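Local coordinates for putative c-1-tetrahydrofolate synthase, cytoplasmic (Leishmania major, PDB 4A26) that catalyses the NADP-dependent oxidation of N5,N10-methylenetetrahydrofolate and the hydrolysis of the resulting methenyl form in one-carbon metabolism, working as a homodimer, at the interface of chains A and B. Sequence-based numbering; all coordinates share one arbitrary frame. Chains: chain A/B, Putative c-1-tetrahydrofolate synthase, cytoplasmic.

The interface of chains A and B. Residues chain A 127, 132, 175; chain B 136-138.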
ATOM      1  N   LEU A 127      -1.290  11.838   3.871  1.00 34.97           N
ATOM      2  CA  LEU A 127      -1.179  11.154   5.164  1.00 35.97           C
ATOM      3  C   LEU A 127      -2.422  10.324   5.526  1.00 37.69           C
ATOM      4  O   LEU A 127      -2.373   9.504   6.442  1.00 38.59           O
ATOM      5  CB  LEU A 127      -0.900  12.179   6.270  1.00 36.80           C
ATOM      6  CG  LEU A 127       0.499  12.798   6.234  1.00 35.31           C
ATOM      7  CD1 LEU A 127       0.529  14.131   6.973  1.00 36.36           C
ATOM      8  CD2 LEU A 127       1.533  11.835   6.806  1.00 34.74           C
ATOM      9  N   VAL A 132      -3.171   6.625   1.025  1.00 37.06           N
ATOM     10  CA  VAL A 132      -2.200   5.534   1.116  1.00 36.37           C
ATOM     11  C   VAL A 132      -2.737   4.286   0.414  1.00 37.66           C
ATOM     12  O   VAL A 132      -1.990   3.568  -0.248  1.00 36.54           O
ATOM     13  CB  VAL A 132      -1.856   5.185   2.586  1.00 37.18           C
ATOM     14  CG1 VAL A 132      -0.796   4.092   2.644  1.00 35.92           C
ATOM     15  CG2 VAL A 132      -1.377   6.427   3.340  1.00 36.63           C
ATOM     16  N   ASN A 175       6.742   4.629   7.094  1.00 32.98           N
ATOM     17  CA  ASN A 175       5.529   5.183   6.484  1.00 32.86           C
ATOM     18  C   ASN A 175       5.799   6.400   5.617  1.00 31.42           C
ATOM     19  O   ASN A 175       5.156   6.585   4.585  1.00 30.72           O
ATOM     20  CB  ASN A 175       4.523   5.595   7.568  1.00 35.00           C
ATOM     21  CG  ASN A 175       3.866   4.414   8.245  1.00 36.94           C
ATOM     22  OD1 ASN A 175       3.998   3.269   7.799  1.00 37.03           O
ATOM     23  ND2 ASN A 175       3.142   4.684   9.325  1.00 38.76           N
TER
ATOM     24  N   HIS B 136      -1.481  -1.103   5.162  1.00 38.29           N
ATOM     25  CA  HIS B 136      -0.082  -0.769   4.858  1.00 37.67           C
ATOM     26  C   HIS B 136       0.553   0.214   5.850  1.00 39.31           C
ATOM     27  O   HIS B 136       1.778   0.252   5.972  1.00 39.07           O
ATOM     28  CB  HIS B 136       0.040  -0.217   3.432  1.00 36.64           C
ATOM     29  CG  HIS B 136      -0.048  -1.269   2.370  1.00 35.41           C
ATOM     30  ND1 HIS B 136      -1.159  -1.434   1.572  1.00 35.65           N
ATOM     31  CD2 HIS B 136       0.841  -2.212   1.974  1.00 33.91           C
ATOM     32  CE1 HIS B 136      -0.951  -2.431   0.731  1.00 34.17           C
ATOM     33  NE2 HIS B 136       0.253  -2.923   0.958  1.00 33.08           N
ATOM     34  N   TYR B 137      -0.273   0.991   6.553  1.00 41.46           N
ATOM     35  CA  TYR B 137       0.212   2.031   7.473  1.00 43.47           C
ATOM     36  C   TYR B 137       0.697   1.421   8.791  1.00 44.60           C
ATOM     37  O   TYR B 137      -0.074   0.777   9.504  1.00 45.75           O
ATOM     38  CB  TYR B 137      -0.894   3.066   7.748  1.00 45.31           C
ATOM     39  CG  TYR B 137      -0.390   4.485   7.857  1.00 47.64           C
ATOM     40  CD1 TYR B 137      -0.156   5.243   6.716  1.00 48.36           C
ATOM     41  CD2 TYR B 137      -0.139   5.071   9.093  1.00 50.85           C
ATOM     42  CE1 TYR B 137       0.310   6.548   6.797  1.00 50.21           C
ATOM     43  CE2 TYR B 137       0.330   6.379   9.186  1.00 52.75           C
ATOM     44  CZ  TYR B 137       0.552   7.110   8.032  1.00 52.49           C
ATOM     45  OH  TYR B 137       1.015   8.406   8.103  1.00 55.12           O
ATOM     46  N   LYS B 138       1.974   1.627   9.102  1.00 44.82           N
ATOM     47  CA  LYS B 138       2.584   1.113  10.335  1.00 46.35           C
ATOM     48  C   LYS B 138       2.040   1.831  11.568  1.00 48.92           C
ATOM     49  O   LYS B 138       2.022   3.063  11.616  1.00 50.03           O
ATOM     50  CB  LYS B 138       4.104   1.294  10.285  1.00 46.40           C
ATOM     51  CG  LYS B 138       4.900   0.364  11.199  1.00 47.96           C
ATOM     52  CD  LYS B 138       5.507  -0.819  10.425  1.00 46.61           C
ATOM     53  CE  LYS B 138       6.502  -1.604  11.285  1.00 48.18           C
ATOM     54  NZ  LYS B 138       7.724  -0.807  11.624  1.00 49.28           N
TER
HETATM   55  O   HOH W   1       2.760   3.042   4.758  1.00 36.12           O
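B:Tyr137 and B:Lys138, in extended backbone conformation just past helix 129-136 of their chain, present a stretch of main chain to A:Asn175, whose own backbone is turned in a helical conformation within a loop. The patch, part of the two-fold dimer interface, illustrates how an asparagine can read a partner's backbone much as a neighbouring strand would. Its carboxamide makes a two-point match with one residue: OD1 accepts from the amide N of B:Lys138 at 2.9 Å, while ND2 donates to that residue's carbonyl O at 3.0 Å. Both bonds lie in the carbonyl planes and use lone pairs, and the second also stays near the asparagine's amide plane, 12° out of it. With CG beside the backbone N (chi1 -73°), the A:Asn175 side chain reaches toward this segment, and the paired bonds should fix which way its amide is flipped. Water 1 links OD1 to the carbonyl O of B:His136, the end of the helix. The same ND2 sits 3.2 Å above one face of the B:Tyr137 ring, toward its rim. That ring projects into chain A, where A:Val132, on helix 129-136, crosses it at about a right angle and touches its CD1/CE1 side through CG2. Farther out, methyl CD2 of A:Leu127 lies 3.7 Å from the phenolic OH of B:Tyr137.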